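Activating signal cointegrator 1 complex subunit 2 (PDB 6YXQ) binds polyubiquitinated proteins and brings the helicase subunit ASCC3 and the demethylase ALKBH3 to sites of DNA alkylation damage. Local coordinates at residues T237-P242 / E295-K300; E245-V250 / G310-R315; Q207-I212 / A284-A289. One frame throughout, in Å; residues are numbered along the deposited sequence.

Overall arrangement
Two helix-helix contacts and one loop-on-helix contact lie on the same side of the chain's centre. Contact 3 (207-212 with 284-289) and contact 2 (245-250 with 310-315) are buried and joined mainly by carbon packing: an aromatic pair in the former, aliphatic groups, including part of K247, in the latter. Contact 1 (237-242 with 295-300) lies farthest out, its centre about 29 Å from the centre of the chain, and adds a weak polar link to a small apolar patch. Contacts 1 and 3 both use helix 279-300, yet their centres are about 17 Å apart. Contacts 1 and 2 touch through M241 on L246 and I298 on L312, whereas contacts 2 and 3 meet where I249 packs on I212.

Contact 1 of 3, residues T237-P242 / E295-K300; sequences TPSDMP and ESAIKK
The methyl of A297 faces P238 and S239: its CB lies 3.5 Å from P238 CB, while S239 OG stands 3.8 Å from the same A297 CB. The backbones come close here, with S239 CA 4.5 Å from A297 CA, a spacing that the small alanine side chain permits. At the outer edge K300 reaches across, its chain bent at chi2 and chi3 (146° and 48°), and K300 NZ makes a weak hydrogen bond of 3.0 Å to S239 OG. That hydroxyl is turned anti to its own carbonyl carbon (chi1 -40°), beside the backbone N, and also has a weak bond to E293, one turn before A297.

In the second shell the loop is held in a tight turn by T237 O, which accepts from both D240 N and M241 N, at 2.9 Å for the T237 O to D240 N bond. T237 OG1 adds a hydrogen bond of 2.9 Å to D240 OD2, approaching from above the carboxylate plane. R301, just past the helix segment, bonds to M241 O. The whole is a loop-to-helix packing: a turn leading into the N-cap residue P242 of helix 243-266 rests on the C-terminal end of helix 279-300.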
loop_
_atom_site.group_PDB
_atom_site.type_symbol
_atom_site.label_atom_id
_atom_site.label_comp_id
_atom_site.label_asym_id
_atom_site.label_seq_id
_atom_site.Cartn_x
_atom_site.Cartn_y
_atom_site.Cartn_z
ATOM N N THR B 237 -7.705 21.353 26.791
ATOM C CA THR B 237 -6.527 21.719 26.028
ATOM C C THR B 237 -5.456 20.639 26.180
ATOM O O THR B 237 -5.508 19.830 27.109
ATOM C CB THR B 237 -5.996 23.074 26.494
ATOM O OG1 THR B 237 -5.504 22.964 27.837
ATOM C CG2 THR B 237 -7.098 24.127 26.433
ATOM N N PRO B 238 -4.489 20.590 25.258
ATOM C CA PRO B 238 -3.446 19.553 25.348
ATOM C C PRO B 238 -2.719 19.511 26.682
ATOM O O PRO B 238 -2.214 18.447 27.065
ATOM C CB PRO B 238 -2.496 19.919 24.200
ATOM C CG PRO B 238 -3.359 20.599 23.201
ATOM C CD PRO B 238 -4.444 21.309 23.969
ATOM N N SER B 239 -2.652 20.629 27.407
ATOM C CA SER B 239 -1.965 20.625 28.695
ATOM C C SER B 239 -2.713 19.798 29.729
ATOM O O SER B 239 -2.095 19.236 30.641
ATOM C CB SER B 239 -1.778 22.057 29.193
ATOM O OG SER B 239 -1.430 22.915 28.120
ATOM N N ASP B 240 -4.034 19.691 29.597
ATOM C CA ASP B 240 -4.863 19.002 30.581
ATOM C C ASP B 240 -5.269 17.606 30.132
ATOM O O ASP B 240 -5.170 16.657 30.911
ATOM C CB ASP B 240 -6.106 19.841 30.884
ATOM C CG ASP B 240 -5.777 21.305 31.034
ATOM O OD1 ASP B 240 -4.800 21.605 31.753
ATOM O OD2 ASP B 240 -6.480 22.151 30.436
HETATM N N MSE B 241 -5.717 17.470 28.887
HETATM C CA MSE B 241 -6.184 16.209 28.328
HETATM C C MSE B 241 -5.348 14.981 28.709
HETATM O O MSE B 241 -4.131 15.079 28.920
HETATM C CB MSE B 241 -6.242 16.331 26.813
HETATM C CG MSE B 241 -4.896 16.366 26.148
HETATM SE SE MSE B 241 -5.171 16.235 24.221
HETATM C CE MSE B 241 -6.675 17.396 23.944
ATOM N N PRO B 242 -6.004 13.825 28.806
ATOM C CA PRO B 242 -5.277 12.581 29.089
ATOM C C PRO B 242 -4.209 12.316 28.041
ATOM O O PRO B 242 -4.346 12.688 26.874
ATOM C CB PRO B 242 -6.378 11.517 29.059
ATOM C CG PRO B 242 -7.615 12.268 29.447
ATOM C CD PRO B 242 -7.464 13.642 28.855
ATOM N N GLU B 295 2.911 22.339 21.297
ATOM C CA GLU B 295 4.322 22.468 21.646
ATOM C C GLU B 295 4.496 22.657 23.148
ATOM O O GLU B 295 5.240 21.911 23.802
ATOM C CB GLU B 295 4.945 23.637 20.887
ATOM C CG GLU B 295 5.787 23.240 19.688
ATOM C CD GLU B 295 6.664 24.383 19.207
ATOM O OE1 GLU B 295 7.332 24.230 18.161
ATOM O OE2 GLU B 295 6.686 25.436 19.884
ATOM N N SER B 296 3.803 23.653 23.715
ATOM C CA SER B 296 3.965 23.934 25.138
ATOM C C SER B 296 3.514 22.757 25.991
ATOM O O SER B 296 4.148 22.439 27.004
ATOM C CB SER B 296 3.197 25.195 25.531
ATOM O OG SER B 296 3.316 25.427 26.929
ATOM N N ALA B 297 2.428 22.093 25.596
ATOM C CA ALA B 297 1.924 20.982 26.394
ATOM C C ALA B 297 2.896 19.811 26.391
ATOM O O ALA B 297 3.163 19.215 27.447
ATOM C CB ALA B 297 0.557 20.546 25.880
ATOM N N ILE B 298 3.426 19.461 25.214
ATOM C CA ILE B 298 4.397 18.374 25.124
ATOM C C ILE B 298 5.622 18.692 25.970
ATOM O O ILE B 298 6.111 17.852 26.742
ATOM C CB ILE B 298 4.774 18.121 23.653
ATOM C CG1 ILE B 298 3.623 17.440 22.914
ATOM C CG2 ILE B 298 6.014 17.271 23.558
ATOM C CD1 ILE B 298 3.969 17.047 21.505
ATOM N N LYS B 299 6.113 19.930 25.866
ATOM C CA LYS B 299 7.285 20.320 26.641
ATOM C C LYS B 299 7.013 20.219 28.136
ATOM O O LYS B 299 7.812 19.643 28.886
ATOM C CB LYS B 299 7.714 21.737 26.256
ATOM C CG LYS B 299 8.425 21.802 24.916
ATOM C CD LYS B 299 9.307 23.027 24.801
ATOM C CE LYS B 299 8.502 24.258 24.434
ATOM N NZ LYS B 299 9.182 25.048 23.369
ATOM N N LYS B 300 5.874 20.759 28.584
ATOM C CA LYS B 300 5.554 20.767 30.009
ATOM C C LYS B 300 5.437 19.354 30.557
ATOM O O LYS B 300 5.979 19.043 31.624
ATOM C CB LYS B 300 4.254 21.536 30.251
ATOM C CG LYS B 300 4.429 23.006 30.581
ATOM C CD LYS B 300 3.285 23.840 30.016
ATOM C CE LYS B 300 1.930 23.230 30.341
ATOM N NZ LYS B 300 0.814 24.049 29.793
#

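Contact 2 of 3, residues E245-V250 / G310-R315; sequences ELKDIV and GDLWQR
The first torsion of L312 (chi1 -94°) acts with its second to carry the branch across to L246, K247 and V250 on the facing helix. CG2 of V250 lies between the backbone N and the carbonyl carbon, and this methyl meets L312 CG at 3.5 Å. L312 CD1 leans on V250 CG2 and on K247 CG, 3.9 Å from the latter, while L312 CD2 rests on K247 CA and, at 4.1 Å, on L246 CG. The extended chain of K247 then leads away. Were L312 cut back to an alanine, V250 CG2, L246 CG and K247 CG would probably lose their apolar partner and a gap would open between the helices.

Nearby, R315 NE donates to D311 OD2 at 3.1 Å, nearly straight at 167° and on the syn side of the carboxylate, part of a salt bridge within one helix. R315 also bonds to F106 O, which probably helps fix the guanidinium, and Q314 OE1 bonds to F183 N of the ASCC3 chain. The axes of 245-250 and 310-315 approach to 10.2 Å, their N-to-C directions 24° apart: near-parallel helix packing in the largely helical N-terminal portion of the protein.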
loop_
_atom_site.group_PDB
_atom_site.type_symbol
_atom_site.label_atom_id
_atom_site.label_comp_id
_atom_site.label_asym_id
_atom_site.label_seq_id
_atom_site.Cartn_x
_atom_site.Cartn_y
_atom_site.Cartn_z
ATOM N N GLU B 245 -4.917 10.311 24.694
ATOM C CA GLU B 245 -5.759 11.083 23.786
ATOM C C GLU B 245 -4.916 12.075 22.991
ATOM O O GLU B 245 -5.089 12.220 21.772
ATOM C CB GLU B 245 -6.850 11.810 24.573
ATOM C CG GLU B 245 -8.106 10.995 24.826
ATOM C CD GLU B 245 -9.253 11.841 25.364
ATOM O OE1 GLU B 245 -9.026 12.643 26.295
ATOM O OE2 GLU B 245 -10.387 11.702 24.858
ATOM N N LEU B 246 -3.991 12.759 23.671
ATOM C CA LEU B 246 -3.037 13.636 23.000
ATOM C C LEU B 246 -2.170 12.857 22.023
ATOM O O LEU B 246 -1.863 13.339 20.920
ATOM C CB LEU B 246 -2.167 14.333 24.047
ATOM C CG LEU B 246 -0.961 15.152 23.600
ATOM C CD1 LEU B 246 -1.425 16.355 22.810
ATOM C CD2 LEU B 246 -0.181 15.596 24.817
ATOM N N LYS B 247 -1.745 11.659 22.429
ATOM C CA LYS B 247 -0.976 10.796 21.542
ATOM C C LYS B 247 -1.756 10.518 20.264
ATOM O O LYS B 247 -1.212 10.612 19.158
ATOM C CB LYS B 247 -0.624 9.498 22.273
ATOM C CG LYS B 247 0.244 8.508 21.502
ATOM C CD LYS B 247 0.401 7.223 22.304
ATOM C CE LYS B 247 1.238 6.178 21.575
ATOM N NZ LYS B 247 1.400 4.939 22.395
ATOM N N ASP B 248 -3.048 10.206 20.401
ATOM C CA ASP B 248 -3.868 9.922 19.229
ATOM C C ASP B 248 -4.019 11.157 18.358
ATOM O O ASP B 248 -3.979 11.063 17.126
ATOM C CB ASP B 248 -5.238 9.400 19.653
ATOM C CG ASP B 248 -5.265 7.892 19.801
ATOM O OD1 ASP B 248 -4.211 7.251 19.608
ATOM O OD2 ASP B 248 -6.344 7.347 20.110
ATOM N N ILE B 249 -4.192 12.323 18.979
ATOM C CA ILE B 249 -4.344 13.550 18.202
ATOM C C ILE B 249 -3.113 13.793 17.339
ATOM O O ILE B 249 -3.222 14.034 16.131
ATOM C CB ILE B 249 -4.618 14.747 19.123
ATOM C CG1 ILE B 249 -5.974 14.581 19.810
ATOM C CG2 ILE B 249 -4.571 16.017 18.315
ATOM C CD1 ILE B 249 -7.147 14.605 18.858
ATOM N N VAL B 250 -1.923 13.731 17.939
ATOM C CA VAL B 250 -0.741 14.041 17.137
ATOM C C VAL B 250 -0.405 12.897 16.179
ATOM O O VAL B 250 0.173 13.139 15.116
ATOM C CB VAL B 250 0.467 14.414 18.015
ATOM C CG1 VAL B 250 0.054 15.389 19.112
ATOM C CG2 VAL B 250 1.114 13.187 18.582
ATOM N N GLY B 310 8.812 12.472 23.885
ATOM C CA GLY B 310 9.817 12.727 22.864
ATOM C C GLY B 310 9.393 12.237 21.490
ATOM O O GLY B 310 9.643 12.901 20.477
ATOM N N ASP B 311 8.741 11.073 21.435
ATOM C CA ASP B 311 8.181 10.601 20.173
ATOM C C ASP B 311 7.115 11.558 19.650
ATOM O O ASP B 311 7.077 11.876 18.453
ATOM C CB ASP B 311 7.595 9.203 20.357
ATOM C CG ASP B 311 6.745 8.771 19.179
ATOM O OD1 ASP B 311 7.268 8.728 18.045
ATOM O OD2 ASP B 311 5.551 8.479 19.389
ATOM N N LEU B 312 6.230 12.019 20.532
ATOM C CA LEU B 312 5.213 12.982 20.128
ATOM C C LEU B 312 5.849 14.270 19.623
ATOM O O LEU B 312 5.342 14.899 18.688
ATOM C CB LEU B 312 4.280 13.269 21.301
ATOM C CG LEU B 312 2.990 12.462 21.412
ATOM C CD1 LEU B 312 3.251 10.970 21.301
ATOM C CD2 LEU B 312 2.290 12.795 22.713
ATOM N N TRP B 313 6.961 14.681 20.233
ATOM C CA TRP B 313 7.664 15.871 19.769
ATOM C C TRP B 313 8.219 15.666 18.367
ATOM O O TRP B 313 8.117 16.553 17.507
ATOM C CB TRP B 313 8.787 16.222 20.740
ATOM C CG TRP B 313 9.533 17.423 20.322
ATOM C CD1 TRP B 313 10.716 17.458 19.649
ATOM C CD2 TRP B 313 9.145 18.779 20.531
ATOM N NE1 TRP B 313 11.096 18.760 19.430
ATOM C CE2 TRP B 313 10.147 19.592 19.964
ATOM C CE3 TRP B 313 8.051 19.390 21.150
ATOM C CZ2 TRP B 313 10.086 20.983 19.997
ATOM C CZ3 TRP B 313 7.991 20.771 21.181
ATOM C CH2 TRP B 313 9.002 21.552 20.609
ATOM N N GLN B 314 8.841 14.509 18.131
ATOM C CA GLN B 314 9.332 14.188 16.793
ATOM C C GLN B 314 8.207 14.257 15.771
ATOM O O GLN B 314 8.354 14.859 14.700
ATOM C CB GLN B 314 9.976 12.801 16.781
ATOM C CG GLN B 314 11.256 12.711 17.582
ATOM C CD GLN B 314 12.389 13.472 16.937
ATOM O OE1 GLN B 314 12.630 13.352 15.732
ATOM N NE2 GLN B 314 13.088 14.270 17.735
ATOM N N ARG B 315 7.063 13.651 16.102
ATOM C CA ARG B 315 5.928 13.636 15.183
ATOM C C ARG B 315 5.375 15.035 14.948
ATOM O O ARG B 315 5.017 15.381 13.818
ATOM C CB ARG B 315 4.834 12.712 15.719
ATOM C CG ARG B 315 5.303 11.282 15.884
ATOM C CD ARG B 315 4.190 10.329 16.296
ATOM N NE ARG B 315 4.722 8.981 16.465
ATOM C CZ ARG B 315 4.929 8.139 15.460
ATOM N NH1 ARG B 315 4.627 8.509 14.219
ATOM N NH2 ARG B 315 5.432 6.933 15.691
#

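Contact 3 of 3, residues Q207-I212 / A284-A289; sequences QVFSNI and ASFYEA
F209 and F286 form a T-shaped pair in which the edge of F209 is directed at the face of F286, the centroids 4.9 Å apart and the planes at 75°. F209 CD1 sits over the centre of the F286 ring, and its separations from the ring carbons are nearly uniform, as in F209 CD1 to F286 CE2 at 3.7 Å. With CG anti to the backbone N (chi1 170°), the F286 ring extends toward helix 193-216 to receive that edge. I212 completes the packed part from another direction: its CG2 lies 4.0 Å from F286 CE1, in the plane of the ring and at its edge, so one ring is met both on a face and along its rim.

The far side of helix 193-216 is polar and more exposed. There Q207 NE2 bonds to N211 OD1 at 3.0 Å, arriving above the carbonyl plane, and S210 OG bonds to Q207 O at 2.8 Å; these links join residues of one helix rather than the two helices. Around the aromatic pair, helix 243-266 supplies L260 against F209 and L253 against F286, while L323 of helix 306-340 also packs on F286, placing the ring pair among four helices.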
loop_
_atom_site.group_PDB
_atom_site.type_symbol
_atom_site.label_atom_id
_atom_site.label_comp_id
_atom_site.label_asym_id
_atom_site.label_seq_id
_atom_site.Cartn_x
_atom_site.Cartn_y
_atom_site.Cartn_z
ATOM N N GLN B 207 -12.194 19.367 7.120
ATOM C CA GLN B 207 -12.943 19.048 8.330
ATOM C C GLN B 207 -12.053 18.340 9.339
ATOM O O GLN B 207 -12.054 18.680 10.532
ATOM C CB GLN B 207 -14.158 18.193 7.983
ATOM C CG GLN B 207 -15.068 17.932 9.154
ATOM C CD GLN B 207 -15.493 19.211 9.831
ATOM O OE1 GLN B 207 -15.922 20.158 9.174
ATOM N NE2 GLN B 207 -15.374 19.251 11.153
ATOM N N VAL B 208 -11.247 17.387 8.857
ATOM C CA VAL B 208 -10.257 16.727 9.705
ATOM C C VAL B 208 -9.540 17.753 10.574
ATOM O O VAL B 208 -9.603 17.703 11.809
ATOM C CB VAL B 208 -9.268 15.927 8.842
ATOM C CG1 VAL B 208 -8.204 15.277 9.716
ATOM C CG2 VAL B 208 -10.011 14.887 8.011
ATOM N N PHE B 209 -8.928 18.754 9.938
ATOM C CA PHE B 209 -8.157 19.754 10.674
ATOM C C PHE B 209 -8.996 20.423 11.756
ATOM O O PHE B 209 -8.598 20.452 12.928
ATOM C CB PHE B 209 -7.568 20.781 9.701
ATOM C CG PHE B 209 -6.393 20.252 8.927
ATOM C CD1 PHE B 209 -5.129 20.221 9.490
ATOM C CD2 PHE B 209 -6.565 19.734 7.658
ATOM C CE1 PHE B 209 -4.052 19.705 8.787
ATOM C CE2 PHE B 209 -5.491 19.222 6.949
ATOM C CZ PHE B 209 -4.234 19.209 7.518
ATOM N N SER B 210 -10.192 20.912 11.402
ATOM C CA SER B 210 -10.998 21.585 12.416
ATOM C C SER B 210 -11.322 20.637 13.561
ATOM O O SER B 210 -11.243 21.023 14.736
ATOM C CB SER B 210 -12.276 22.165 11.809
ATOM O OG SER B 210 -12.760 21.360 10.761
ATOM N N ASN B 211 -11.626 19.376 13.238
ATOM C CA ASN B 211 -11.882 18.386 14.277
ATOM C C ASN B 211 -10.729 18.335 15.263
ATOM O O ASN B 211 -10.932 18.416 16.481
ATOM C CB ASN B 211 -12.118 17.018 13.645
ATOM C CG ASN B 211 -13.488 16.910 13.021
ATOM O OD1 ASN B 211 -14.429 17.590 13.445
ATOM N ND2 ASN B 211 -13.614 16.058 12.008
ATOM N N ILE B 212 -9.501 18.257 14.742
ATOM C CA ILE B 212 -8.322 18.270 15.600
ATOM C C ILE B 212 -8.372 19.479 16.524
ATOM O O ILE B 212 -8.324 19.348 17.755
ATOM C CB ILE B 212 -7.045 18.244 14.740
ATOM C CG1 ILE B 212 -6.956 16.898 14.000
ATOM C CG2 ILE B 212 -5.804 18.537 15.584
ATOM C CD1 ILE B 212 -5.831 16.785 12.989
ATOM N N ALA B 284 -2.289 27.561 7.253
ATOM C CA ALA B 284 -1.556 28.582 7.994
ATOM C C ALA B 284 -2.240 28.889 9.325
ATOM O O ALA B 284 -1.596 28.904 10.386
ATOM C CB ALA B 284 -1.429 29.845 7.148
ATOM N N SER B 285 -3.551 29.126 9.290
ATOM C CA SER B 285 -4.259 29.450 10.522
ATOM C C SER B 285 -4.350 28.241 11.442
ATOM O O SER B 285 -4.289 28.389 12.669
ATOM C CB SER B 285 -5.646 29.993 10.206
ATOM O OG SER B 285 -6.159 29.347 9.067
ATOM N N PHE B 286 -4.498 27.038 10.875
ATOM C CA PHE B 286 -4.433 25.840 11.700
ATOM C C PHE B 286 -3.091 25.739 12.399
ATOM O O PHE B 286 -3.026 25.378 13.576
ATOM C CB PHE B 286 -4.672 24.589 10.859
ATOM C CG PHE B 286 -4.381 23.311 11.596
ATOM C CD1 PHE B 286 -5.338 22.741 12.419
ATOM C CD2 PHE B 286 -3.148 22.690 11.480
ATOM C CE1 PHE B 286 -5.074 21.573 13.107
ATOM C CE2 PHE B 286 -2.876 21.520 12.170
ATOM C CZ PHE B 286 -3.839 20.962 12.984
ATOM N N TYR B 287 -2.005 26.013 11.672
ATOM C CA TYR B 287 -0.677 26.040 12.270
ATOM C C TYR B 287 -0.645 26.997 13.452
ATOM O O TYR B 287 -0.260 26.619 14.565
ATOM C CB TYR B 287 0.350 26.441 11.205
ATOM C CG TYR B 287 1.783 26.105 11.545
ATOM C CD1 TYR B 287 2.564 26.983 12.281
ATOM C CD2 TYR B 287 2.358 24.917 11.124
ATOM C CE1 TYR B 287 3.867 26.686 12.601
ATOM C CE2 TYR B 287 3.665 24.609 11.439
ATOM C CZ TYR B 287 4.418 25.500 12.181
ATOM O OH TYR B 287 5.730 25.215 12.502
ATOM N N GLU B 288 -1.106 28.227 13.234
ATOM C CA GLU B 288 -1.115 29.220 14.306
ATOM C C GLU B 288 -1.911 28.747 15.518
ATOM O O GLU B 288 -1.481 28.932 16.661
ATOM C CB GLU B 288 -1.685 30.535 13.790
ATOM C CG GLU B 288 -0.631 31.471 13.294
ATOM C CD GLU B 288 0.081 32.189 14.407
ATOM O OE1 GLU B 288 -0.432 32.179 15.543
ATOM O OE2 GLU B 288 1.149 32.775 14.142
ATOM N N ALA B 289 -3.084 28.158 15.295
ATOM C CA ALA B 289 -3.925 27.768 16.423
ATOM C C ALA B 289 -3.332 26.575 17.157
ATOM O O ALA B 289 -3.172 26.593 18.384
ATOM C CB ALA B 289 -5.339 27.450 15.938
#